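Local coordinates for lysozyme, putative (PDB 2WAG), which probably hydrolyses the glycan strands of bacterial cell-wall peptidoglycan, as a family GH25 lysozyme, at residues H74-D79 / P102-E107; V141-T146 / P159-W164; Y153-Y158 / L174-K179; I165-T170 / T181-T186. One frame throughout, in Å; residues are numbered along the deposited sequence. Where two conformers were deposited one is given.

Interaction 1 of 4, residues H74-D79 / P102-E107; sequences HFFSFD and PVIDVE. With SO4 (sulfate ion), chain G.
V103 starts the parallel pairing of the two strands: V103 O accepts from H74 N at 2.9 Å, with the donor tilted 21° from the carbonyl plane. I104 comes next, on the same sheet face as H74. Its CG2 lies near the plane of the imidazole, at an edge, and also packs 4.0 Å from F76 CB, while H74 NE2 is held by G48 O, just past the neighbouring strand 40-47. D105 bonds through both its own N-H and its own C=O, D105 N giving a nearly linear bond to H74 O (2.8 Å) and D105 O accepting from F76 N (2.9 Å). The unit is a beta-alpha-beta crossover, with helix 82-92 running between strands 69-75 and 103-106 of the glycosidase barrel, and the D-V-E sequence at the end of the second strand is consistent with the acidic centre of GH25 enzymes. The D105 carboxylate, its CG anti to the backbone N (chi1 178°), lies beside F75, with OD1 3.8 Å from F75 CE1 and the two planes 32° apart. V106 adds an apolar contact, its CG2 4.3 Å from F76 CB. E107 closes the segment: CG stands 3.5 Å from F75 CZ, the side chains crossing at about a right angle, and its backbone oxygen meets the edge of the F78 ring. E107 OE2 lies 2.5 Å from D105 OD1 and is hydrogen-bonded to the backbone N of G2 of the second subunit, probably an expression-tag residue, which also bonds weakly to D105 OD2.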
# COMPACT_ATOMS: atom_id res chain seq x y z
N HIS A 74 -11.01 12.03 9.19
CA HIS A 74 -9.93 12.96 9.43
C HIS A 74 -8.63 12.18 9.53
O HIS A 74 -8.55 11.20 10.26
CB HIS A 74 -10.12 13.63 10.79
CG HIS A 74 -9.07 14.66 11.06
ND1 HIS A 74 -7.98 14.46 11.89
CD2 HIS A 74 -8.95 15.90 10.56
CE1 HIS A 74 -7.23 15.56 11.88
NE2 HIS A 74 -7.81 16.45 11.09
N PHE A 75 -7.60 12.62 8.81
CA PHE A 75 -6.30 11.99 8.93
C PHE A 75 -5.51 12.71 10.04
O PHE A 75 -5.17 13.89 9.90
CB PHE A 75 -5.56 11.97 7.59
CG PHE A 75 -4.38 11.05 7.58
CD1 PHE A 75 -4.44 9.82 6.90
CD2 PHE A 75 -3.24 11.37 8.28
CE1 PHE A 75 -3.33 8.96 6.93
CE2 PHE A 75 -2.15 10.53 8.30
CZ PHE A 75 -2.19 9.32 7.62
N PHE A 76 -5.26 12.01 11.14
CA PHE A 76 -4.65 12.60 12.32
C PHE A 76 -3.20 13.05 12.11
O PHE A 76 -2.42 12.35 11.44
CB PHE A 76 -4.72 11.56 13.44
CG PHE A 76 -4.29 12.06 14.80
CD1 PHE A 76 -5.08 12.94 15.53
CD2 PHE A 76 -3.10 11.59 15.37
CE1 PHE A 76 -4.65 13.38 16.82
CE2 PHE A 76 -2.71 11.99 16.64
CZ PHE A 76 -3.47 12.89 17.35
N SER A 77 -2.86 14.20 12.68
CA SER A 77 -1.49 14.68 12.73
C SER A 77 -0.94 14.54 14.14
O SER A 77 -1.62 14.85 15.12
CB SER A 77 -1.44 16.15 12.33
OG SER A 77 -0.14 16.65 12.59
N PHE A 78 0.30 14.09 14.25
CA PHE A 78 1.01 14.05 15.53
C PHE A 78 1.58 15.40 15.92
O PHE A 78 2.18 15.52 16.99
CB PHE A 78 2.12 12.99 15.45
CG PHE A 78 1.59 11.61 15.25
CD1 PHE A 78 0.91 10.96 16.25
CD2 PHE A 78 1.77 10.94 14.03
CE1 PHE A 78 0.40 9.67 16.08
CE2 PHE A 78 1.26 9.66 13.86
CZ PHE A 78 0.59 9.02 14.88
N ASP A 79 1.39 16.42 15.08
CA ASP A 79 2.11 17.68 15.28
C ASP A 79 1.25 18.91 15.49
O ASP A 79 1.78 20.02 15.48
CB ASP A 79 3.10 17.88 14.15
CG ASP A 79 4.27 16.94 14.30
OD1 ASP A 79 5.03 17.08 15.27
OD2 ASP A 79 4.40 16.01 13.49
N PRO A 102 -18.28 10.01 12.57
CA PRO A 102 -16.97 10.48 12.13
C PRO A 102 -15.87 9.47 12.43
O PRO A 102 -15.96 8.71 13.40
CB PRO A 102 -16.74 11.74 12.96
CG PRO A 102 -17.70 11.71 14.05
CD PRO A 102 -18.79 10.73 13.75
N VAL A 103 -14.86 9.46 11.57
CA VAL A 103 -13.69 8.63 11.76
C VAL A 103 -12.42 9.47 11.95
O VAL A 103 -12.24 10.42 11.25
CB VAL A 103 -13.48 7.74 10.54
CG1 VAL A 103 -12.17 6.98 10.59
CG2 VAL A 103 -14.68 6.84 10.29
N ILE A 104 -11.59 9.06 12.91
CA ILE A 104 -10.24 9.60 13.01
C ILE A 104 -9.28 8.48 12.64
O ILE A 104 -9.31 7.40 13.24
CB ILE A 104 -9.91 10.15 14.40
CG1 ILE A 104 -10.97 11.15 14.88
CG2 ILE A 104 -8.54 10.81 14.35
CD1 ILE A 104 -10.87 11.48 16.36
N ASP A 105 -8.43 8.76 11.64
CA ASP A 105 -7.49 7.81 11.08
C ASP A 105 -6.12 8.07 11.71
O ASP A 105 -5.54 9.15 11.54
CB ASP A 105 -7.51 8.03 9.56
CG ASP A 105 -6.55 7.15 8.78
OD1 ASP A 105 -5.41 6.87 9.27
OD2 ASP A 105 -6.93 6.80 7.65
N VAL A 106 -5.64 7.09 12.48
CA VAL A 106 -4.37 7.21 13.24
C VAL A 106 -3.38 6.19 12.68
O VAL A 106 -3.57 4.96 12.83
CB VAL A 106 -4.60 6.96 14.73
CG1 VAL A 106 -3.31 7.15 15.51
CG2 VAL A 106 -5.72 7.85 15.29
N GLU A 107 -2.33 6.68 12.02
CA GLU A 107 -1.35 5.77 11.42
C GLU A 107 -0.07 6.54 11.13
O GLU A 107 -0.06 7.77 11.14
CB GLU A 107 -1.88 5.11 10.13
CG GLU A 107 -2.13 6.07 9.00
CD GLU A 107 -2.79 5.35 7.85
OE1 GLU A 107 -2.09 4.59 7.13
OE2 GLU A 107 -4.02 5.52 7.65
S SO4 G . -0.26 19.83 11.11
O1 SO4 G . 0.21 18.74 10.27
O2 SO4 G . -1.56 20.47 10.88
O3 SO4 G . 0.79 20.76 11.56
O4 SO4 G . -0.54 19.08 12.35
O HOH W 1 -1.96 9.65 12.28
O HOH W 2 -2.64 9.49 11.44

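Interaction 2 of 4, residues V141-T146 / P159-W164; sequences VILYAT and PQCDIW
I142, L143 and Y144 pair in parallel with D162, I163 and W164, the two short strands lying 4.6 Å apart at closest approach with their directions 29° from each other. Four backbone bonds knit the ladder: D162 N to V141 O, L143 N to D162 O, W164 N to L143 O and A145 N to W164 O. Just before the ladder, a water bridges V141 N and Q160 O. On the face that carries I142, Y144 and W164, the phenol and the indole form a T-shaped pair, their planes at 79° and the centroid of the Y144 ring 4.8 Å from that of the five-membered ring of W164. The edge of the tyrosine does the touching: Y144 CD1 sits over the centre of the indole and comes to 3.5 Å from W164 CD2. Their register puts both on the same face, and CG anti to N (W164 chi1 175°) places each ring's first atom beside its carbonyl carbon. I142 CG2 lies near the indole plane at its edge and packs 3.8 Å from W164 CB. On the face that carries L143 and I163, L143 CG rests 3.8 Å from C161 CB, and I163 CD1 is further off, 4.4 Å from L143 CB. Helix 147-154 links the two strands as a beta-alpha-beta crossover within the barrel of the family. The polar atoms of the aromatic pair bond to later strands, Y144 OH to Q184 OE1 and W164 NE1 to N204 OD1. The chemistry therefore implies that the T-shaped pair buries its carbon atoms against each other while each heteroatom keeps a hydrogen-bonding partner of its own.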
# COMPACT_ATOMS: atom_id res chain seq x y z
N VAL A 141 -17.52 7.99 18.03
CA VAL A 141 -16.45 8.15 17.05
C VAL A 141 -15.79 6.81 16.74
O VAL A 141 -15.64 5.92 17.61
CB VAL A 141 -15.45 9.19 17.57
CG1 VAL A 141 -14.22 9.28 16.66
CG2 VAL A 141 -16.17 10.53 17.71
N ILE A 142 -15.43 6.65 15.46
CA ILE A 142 -14.67 5.49 15.00
C ILE A 142 -13.20 5.84 14.88
O ILE A 142 -12.87 6.89 14.32
CB ILE A 142 -15.19 5.06 13.60
CG1 ILE A 142 -16.67 4.64 13.64
CG2 ILE A 142 -14.34 3.92 13.05
CD1 ILE A 142 -17.33 4.75 12.29
N LEU A 143 -12.32 4.98 15.39
CA LEU A 143 -10.89 5.13 15.18
C LEU A 143 -10.42 4.09 14.17
O LEU A 143 -10.62 2.89 14.40
CB LEU A 143 -10.10 4.94 16.48
CG LEU A 143 -10.47 5.90 17.61
CD1 LEU A 143 -9.69 5.56 18.87
CD2 LEU A 143 -10.22 7.37 17.20
N TYR A 144 -9.84 4.55 13.06
CA TYR A 144 -9.16 3.66 12.12
C TYR A 144 -7.70 3.62 12.51
O TYR A 144 -7.10 4.67 12.80
CB TYR A 144 -9.28 4.20 10.70
CG TYR A 144 -8.37 3.49 9.71
CD1 TYR A 144 -8.81 2.38 8.99
CD2 TYR A 144 -7.06 3.95 9.51
CE1 TYR A 144 -7.96 1.75 8.07
CE2 TYR A 144 -6.21 3.31 8.61
CZ TYR A 144 -6.66 2.23 7.88
OH TYR A 144 -5.82 1.64 6.96
N ALA A 145 -7.13 2.46 12.46
CA ALA A 145 -5.69 2.31 12.70
C ALA A 145 -5.10 1.15 11.93
O ALA A 145 -5.78 0.23 11.66
CB ALA A 145 -5.42 2.10 14.20
N THR A 146 -3.81 1.27 11.65
CA THR A 146 -3.02 0.12 11.22
C THR A 146 -2.65 -0.72 12.46
O THR A 146 -2.77 -0.26 13.61
CB THR A 146 -1.74 0.60 10.55
OG1 THR A 146 -1.03 1.42 11.49
CG2 THR A 146 -2.05 1.39 9.26
N PRO A 159 -12.11 2.90 25.02
CA PRO A 159 -13.32 2.07 25.04
C PRO A 159 -14.55 2.83 24.54
O PRO A 159 -15.53 2.19 24.17
CB PRO A 159 -13.47 1.69 26.52
CG PRO A 159 -12.73 2.76 27.26
CD PRO A 159 -11.60 3.20 26.36
N GLN A 160 -14.48 4.16 24.49
CA GLN A 160 -15.59 4.99 24.04
C GLN A 160 -15.71 5.06 22.52
O GLN A 160 -16.61 5.71 22.01
CB GLN A 160 -15.53 6.42 24.62
CG GLN A 160 -14.43 7.35 24.12
CD GLN A 160 -13.04 7.14 24.76
OE1 GLN A 160 -12.71 6.06 25.24
NE2 GLN A 160 -12.22 8.20 24.75
N CYS A 161 -14.82 4.40 21.79
CA CYS A 161 -14.84 4.44 20.31
C CYS A 161 -15.08 3.07 19.73
O CYS A 161 -14.90 2.15 20.36
CB CYS A 161 -13.50 4.95 19.74
SG CYS A 161 -13.12 6.70 20.30
N ASP A 162 -15.48 3.02 18.48
CA ASP A 162 -15.44 1.75 17.73
C ASP A 162 -14.16 1.69 16.90
O ASP A 162 -13.60 2.74 16.55
CB ASP A 162 -16.64 1.67 16.77
CG ASP A 162 -17.94 1.27 17.47
OD1 ASP A 162 -17.87 0.77 18.61
OD2 ASP A 162 -19.00 1.41 16.85
N ILE A 163 -13.69 0.49 16.62
CA ILE A 163 -12.41 0.29 15.93
C ILE A 163 -12.60 -0.17 14.50
O ILE A 163 -13.38 -1.09 14.21
CB ILE A 163 -11.51 -0.73 16.68
CG1 ILE A 163 -11.33 -0.33 18.17
CG2 ILE A 163 -10.15 -0.89 15.96
CD1 ILE A 163 -10.76 1.06 18.36
N TRP A 164 -11.87 0.50 13.61
CA TRP A 164 -11.79 0.12 12.21
C TRP A 164 -10.33 -0.29 11.99
O TRP A 164 -9.43 0.56 12.07
CB TRP A 164 -12.23 1.30 11.35
CG TRP A 164 -12.12 1.15 9.85
CD1 TRP A 164 -11.77 0.04 9.12
CD2 TRP A 164 -12.35 2.21 8.92
NE1 TRP A 164 -11.78 0.37 7.77
CE2 TRP A 164 -12.11 1.69 7.63
CE3 TRP A 164 -12.69 3.56 9.07
CZ2 TRP A 164 -12.22 2.49 6.48
CZ3 TRP A 164 -12.81 4.34 7.95
CH2 TRP A 164 -12.56 3.82 6.66
O HOH W 3 -16.62 8.28 20.75

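Interaction 3 of 4, residues Y153-Y158 / L174-K179; sequences YIKDAY and LSDERK
K155 and D176 bury the most surface here, with R178 close behind, and each meets the opposite loop in a different way. The K155 side chain is stretched out, CG anti to the backbone N (chi1 -178°), and slides past D176 in the opposite direction, bringing K155 CG to 3.7 Å from D176 CB. Farther out, K155 CD lies 3.2 Å from S175 OG, whose own hydrogen bond runs to D151 OD1. The contact is thus made by the lysine's carbon chain, since its ammonium does not contact the aspartate. D176 bonds to the backbone instead: D156 N donates to D176 OD2 at 2.9 Å, nearly straight at 176°, reaching the oxygen on its anti side and 32° out of the carboxylate plane. The other oxygen, OD1, bonds to Y150 OH and weakly to R178 N, so both ends of the group are gripped. In the conformer described, R178 NH1 donates to Y158 O at 3.0 Å from above the carbonyl plane, while R178 NH2 holds C161 O. A type I turn spans L174 to E177, facing a type II turn from I154 to A157. That second turn bears the magnesium site, to which I154 and A157 contribute, a metal-binding loop following helix 147-154 at the surface of the barrel.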
# COMPACT_ATOMS: atom_id res chain seq x y z
N TYR A 153 -0.77 2.83 20.30
CA TYR A 153 -1.55 3.92 20.77
C TYR A 153 -2.98 3.59 21.19
O TYR A 153 -3.53 4.29 21.94
CB TYR A 153 -1.57 5.01 19.73
CG TYR A 153 -0.21 5.50 19.33
CD1 TYR A 153 0.68 5.95 20.27
CD2 TYR A 153 0.20 5.50 18.04
CE1 TYR A 153 1.93 6.40 19.90
CE2 TYR A 153 1.42 5.93 17.67
CZ TYR A 153 2.28 6.39 18.60
OH TYR A 153 3.53 6.82 18.20
N ILE A 154 -3.60 2.60 20.55
CA ILE A 154 -5.04 2.39 20.69
C ILE A 154 -5.37 1.21 21.60
O ILE A 154 -6.39 1.22 22.30
CB ILE A 154 -5.73 2.19 19.30
CG1 ILE A 154 -5.31 3.27 18.27
CG2 ILE A 154 -7.25 2.06 19.46
CD1 ILE A 154 -5.49 4.71 18.74
N LYS A 155 -4.54 0.18 21.55
CA LYS A 155 -4.71 -1.01 22.37
C LYS A 155 -4.87 -0.64 23.85
O LYS A 155 -4.22 0.30 24.34
CB LYS A 155 -3.45 -1.88 22.18
CG LYS A 155 -3.45 -3.20 22.90
CD LYS A 155 -2.03 -3.79 22.91
CE LYS A 155 -2.07 -5.17 23.48
NZ LYS A 155 -0.71 -5.75 23.40
N ASP A 156 -5.73 -1.38 24.55
CA ASP A 156 -5.97 -1.11 25.98
C ASP A 156 -6.38 0.35 26.23
O ASP A 156 -5.95 0.99 27.21
CB ASP A 156 -4.71 -1.44 26.81
CG ASP A 156 -4.26 -2.87 26.65
OD1 ASP A 156 -5.11 -3.76 26.70
OD2 ASP A 156 -3.03 -3.09 26.52
N ALA A 157 -7.21 0.90 25.36
CA ALA A 157 -7.59 2.30 25.44
C ALA A 157 -8.83 2.55 24.60
O ALA A 157 -9.36 1.66 23.95
CB ALA A 157 -6.42 3.18 25.00
N TYR A 158 -9.30 3.79 24.63
CA TYR A 158 -10.45 4.24 23.83
C TYR A 158 -11.63 3.28 23.83
O TYR A 158 -12.18 2.95 22.78
CB TYR A 158 -10.01 4.55 22.39
CG TYR A 158 -8.84 5.50 22.37
CD1 TYR A 158 -9.02 6.86 22.59
CD2 TYR A 158 -7.55 5.03 22.22
CE1 TYR A 158 -7.94 7.74 22.61
CE2 TYR A 158 -6.44 5.90 22.24
CZ TYR A 158 -6.66 7.26 22.42
OH TYR A 158 -5.59 8.15 22.44
N LEU A 174 -7.38 -8.00 16.83
CA LEU A 174 -6.78 -6.94 17.64
C LEU A 174 -6.03 -7.58 18.79
O LEU A 174 -6.51 -8.55 19.38
CB LEU A 174 -7.87 -5.98 18.16
CG LEU A 174 -8.68 -5.28 17.06
CD1 LEU A 174 -9.80 -4.44 17.66
CD2 LEU A 174 -7.76 -4.43 16.18
N SER A 175 -4.85 -7.03 19.10
CA SER A 175 -3.92 -7.68 20.03
C SER A 175 -4.41 -7.74 21.48
O SER A 175 -3.91 -8.54 22.26
CB SER A 175 -2.55 -7.01 19.98
OG SER A 175 -2.68 -5.65 20.33
N ASP A 176 -5.35 -6.87 21.83
CA ASP A 176 -5.98 -6.90 23.16
C ASP A 176 -7.30 -7.67 23.17
O ASP A 176 -8.06 -7.62 24.15
CB ASP A 176 -6.18 -5.48 23.72
CG ASP A 176 -6.97 -4.58 22.80
OD1 ASP A 176 -7.31 -4.99 21.66
OD2 ASP A 176 -7.25 -3.44 23.23
N GLU A 177 -7.55 -8.40 22.07
CA GLU A 177 -8.74 -9.25 21.91
C GLU A 177 -10.07 -8.48 21.83
O GLU A 177 -11.14 -9.04 21.93
CB GLU A 177 -8.79 -10.37 22.98
CG GLU A 177 -7.58 -11.30 22.87
CD GLU A 177 -7.68 -12.51 23.79
OE1 GLU A 177 -8.63 -12.60 24.60
OE2 GLU A 177 -6.78 -13.38 23.68
N ARG A 178 -9.99 -7.17 21.64
CA ARG A 178 -11.19 -6.38 21.39
C ARG A 178 -11.86 -6.80 20.09
O ARG A 178 -11.21 -7.29 19.16
CB ARG A 178 -10.87 -4.89 21.27
CG ARG A 178 -10.85 -4.14 22.58
CD ARG A 178 -10.72 -2.65 22.32
NE ARG A 178 -11.98 -2.04 21.90
CZ ARG A 178 -12.21 -0.72 21.85
NH1 ARG A 178 -11.25 0.14 22.15
NH2 ARG A 178 -13.41 -0.27 21.48
N LYS A 179 -13.16 -6.58 20.03
CA LYS A 179 -13.90 -6.79 18.79
C LYS A 179 -13.82 -5.55 17.89
O LYS A 179 -13.92 -4.42 18.36
CB LYS A 179 -15.38 -7.11 19.09
CG LYS A 179 -15.53 -8.42 19.84
CD LYS A 179 -16.98 -8.87 19.92
CE LYS A 179 -17.16 -9.94 20.98
NZ LYS A 179 -16.80 -9.41 22.33

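Interaction 4 of 4, residues I165-T170 / T181-T186; sequences IRSVLT and TFWQYT. With SO4 (sulfate ion), chain F; SO4 (sulfate ion), chain D.
W183 and S167 are joined by the indole: NE1 donates to S167 O at 2.9 Å, nearly straight at 176°, with the acceptor almost in the ring plane. S167 CB comes in beside the same nitrogen, 3.5 Å from W183 NE1, and I165 O lies at the ring's edge. The hydroxyl of the same serine, S167 OG, donates to T170 O. Backbone bonds flank this link, I165 N to F182 O, Q184 N to I165 O and S167 N to Q184 O, and they set I165 beside W183 and R166 beside Q184 in a parallel ladder. Only ten residues, none of them helical, separate the two segments, so adjacent parallel strands follow each other without the usual crossover helix. This is consistent with the (βα)5(β)3 barrel described for GH25 lysozymes. On the face of R166 and Q184, the amide oxygen Q184 OE1 touches the arginine's carbon chain, 3.3 Å from R166 CG, and the amide and guanidinium planes differ by 28°. Q184 OE1 is itself bonded to Y144 OH, and Q184 NE2 to D20 OD1, so both polar atoms of the amide are held. One shell out, a sulfate probably taken from the crystallisation liquor accepts from V168 N at 2.9 Å to its O3, and R166 in the conformer described adds bonds from NE and NH2. V168 CA lies 3.4 Å from Y185 O, a buried oxygen without a hydrogen-bonding partner in the model. Beyond it, Y185 and T186 together face L203 in a classic beta bulge.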
# COMPACT_ATOMS: atom_id res chain seq x y z
N ILE A 165 -10.07 -1.58 11.77
CA ILE A 165 -8.69 -2.08 11.70
C ILE A 165 -8.27 -2.41 10.27
O ILE A 165 -9.04 -3.01 9.51
CB ILE A 165 -8.53 -3.34 12.62
CG1 ILE A 165 -7.07 -3.78 12.72
CG2 ILE A 165 -9.44 -4.50 12.17
CD1 ILE A 165 -6.13 -2.78 13.42
N ARG A 166 -7.05 -2.02 9.91
CA ARG A 166 -6.49 -2.47 8.64
C ARG A 166 -5.88 -3.85 8.81
O ARG A 166 -5.04 -4.07 9.69
CB ARG A 166 -5.41 -1.50 8.14
CG ARG A 166 -4.97 -1.82 6.71
CD ARG A 166 -3.80 -0.97 6.22
NE ARG A 166 -2.53 -1.52 6.70
CZ ARG A 166 -1.35 -0.92 6.59
NH1 ARG A 166 -1.24 0.28 6.02
NH2 ARG A 166 -0.27 -1.52 7.06
N SER A 167 -6.29 -4.78 7.96
CA SER A 167 -5.68 -6.10 7.93
C SER A 167 -5.73 -6.66 6.50
O SER A 167 -6.69 -7.35 6.14
CB SER A 167 -6.38 -7.03 8.91
OG SER A 167 -5.71 -8.27 9.03
N VAL A 168 -4.75 -6.28 5.69
CA VAL A 168 -4.80 -6.59 4.25
C VAL A 168 -4.08 -7.87 3.86
O VAL A 168 -4.13 -8.26 2.69
CB VAL A 168 -4.31 -5.41 3.37
CG1 VAL A 168 -5.10 -4.14 3.68
CG2 VAL A 168 -2.82 -5.14 3.52
N LEU A 169 -3.45 -8.55 4.83
CA LEU A 169 -2.74 -9.81 4.54
C LEU A 169 -3.25 -10.99 5.34
O LEU A 169 -2.89 -12.13 5.06
CB LEU A 169 -1.23 -9.63 4.81
CG LEU A 169 -0.48 -8.66 3.91
CD1 LEU A 169 1.00 -8.50 4.36
CD2 LEU A 169 -0.58 -9.12 2.49
N THR A 170 -4.05 -10.73 6.36
CA THR A 170 -4.51 -11.79 7.24
C THR A 170 -5.94 -11.54 7.65
O THR A 170 -6.50 -10.47 7.45
CB THR A 170 -3.71 -11.84 8.56
OG1 THR A 170 -3.94 -10.65 9.33
CG2 THR A 170 -2.21 -12.03 8.35
N THR A 181 -15.17 -3.22 14.54
CA THR A 181 -16.45 -2.82 13.94
C THR A 181 -16.36 -2.75 12.40
O THR A 181 -17.31 -3.12 11.72
CB THR A 181 -16.92 -1.47 14.53
OG1 THR A 181 -17.02 -1.58 15.95
CG2 THR A 181 -18.26 -1.04 13.93
N PHE A 182 -15.23 -2.27 11.88
CA PHE A 182 -14.94 -2.33 10.45
C PHE A 182 -13.57 -2.94 10.25
O PHE A 182 -12.68 -2.83 11.11
CB PHE A 182 -14.95 -0.93 9.81
CG PHE A 182 -16.30 -0.25 9.82
CD1 PHE A 182 -17.19 -0.37 8.75
CD2 PHE A 182 -16.68 0.55 10.91
CE1 PHE A 182 -18.42 0.30 8.75
CE2 PHE A 182 -17.92 1.18 10.94
CZ PHE A 182 -18.79 1.06 9.87
N TRP A 183 -13.39 -3.56 9.09
CA TRP A 183 -12.12 -4.21 8.71
C TRP A 183 -11.77 -3.80 7.28
O TRP A 183 -12.55 -4.05 6.36
CB TRP A 183 -12.31 -5.74 8.80
CG TRP A 183 -11.28 -6.59 8.11
CD1 TRP A 183 -9.97 -6.30 7.87
CD2 TRP A 183 -11.50 -7.92 7.60
NE1 TRP A 183 -9.37 -7.34 7.19
CE2 TRP A 183 -10.29 -8.35 7.03
CE3 TRP A 183 -12.61 -8.78 7.59
CZ2 TRP A 183 -10.15 -9.61 6.44
CZ3 TRP A 183 -12.47 -10.05 7.00
CH2 TRP A 183 -11.24 -10.44 6.43
N GLN A 184 -10.63 -3.13 7.12
CA GLN A 184 -10.10 -2.82 5.78
C GLN A 184 -9.30 -4.01 5.31
O GLN A 184 -8.24 -4.34 5.90
CB GLN A 184 -9.22 -1.57 5.82
CG GLN A 184 -8.74 -1.11 4.47
CD GLN A 184 -8.03 0.18 4.64
OE1 GLN A 184 -6.85 0.19 4.94
NE2 GLN A 184 -8.75 1.28 4.54
N TYR A 185 -9.78 -4.68 4.26
CA TYR A 185 -9.19 -5.95 3.85
C TYR A 185 -8.32 -5.88 2.59
O TYR A 185 -7.58 -6.82 2.30
CB TYR A 185 -10.25 -7.04 3.73
CG TYR A 185 -11.28 -6.82 2.65
CD1 TYR A 185 -11.06 -7.31 1.35
CD2 TYR A 185 -12.45 -6.14 2.90
CE1 TYR A 185 -12.00 -7.14 0.35
CE2 TYR A 185 -13.41 -5.96 1.92
CZ TYR A 185 -13.18 -6.45 0.65
OH TYR A 185 -14.17 -6.26 -0.31
N THR A 186 -8.37 -4.77 1.85
CA THR A 186 -7.49 -4.64 0.69
C THR A 186 -7.31 -3.18 0.35
O THR A 186 -8.18 -2.35 0.65
CB THR A 186 -8.04 -5.39 -0.55
OG1 THR A 186 -7.07 -5.31 -1.61
CG2 THR A 186 -9.36 -4.81 -1.03
S SO4 F . -1.49 -5.25 7.17
O1 SO4 F . -0.73 -4.27 7.97
O2 SO4 F . -1.69 -6.28 8.15
O3 SO4 F . -2.69 -4.62 6.77
O4 SO4 F . -0.51 -5.58 6.17
S SO4 D . -13.99 -9.27 -2.27
O1 SO4 D . -13.58 -9.93 -1.03
O2 SO4 D . -15.47 -9.29 -2.33
O3 SO4 D . -13.52 -10.06 -3.43
O4 SO4 D . -13.66 -7.83 -2.45

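Followed from the N terminus, interaction 1 comes first and closes the loop holding helix 82-92, and it is complete before any other contact opens. Interaction 2 then closes a second crossover around helix 147-154, its first strand pairing with strand 103-106 of interaction 1. Interaction 3 crosses it: segment 153-158 lies inside the span of interaction 2, while 174-179 lies beyond it, so the metal-bearing turn is tied to a later loop. Interaction 4 follows interaction 2 along the same strand 162-166 and also crosses interaction 3, since 174-179 falls between its segments. Interactions 1, 2 and 4 thus carry the sheet onward from strand 69-75 to 182-186, and interaction 3 joins peripheral loops.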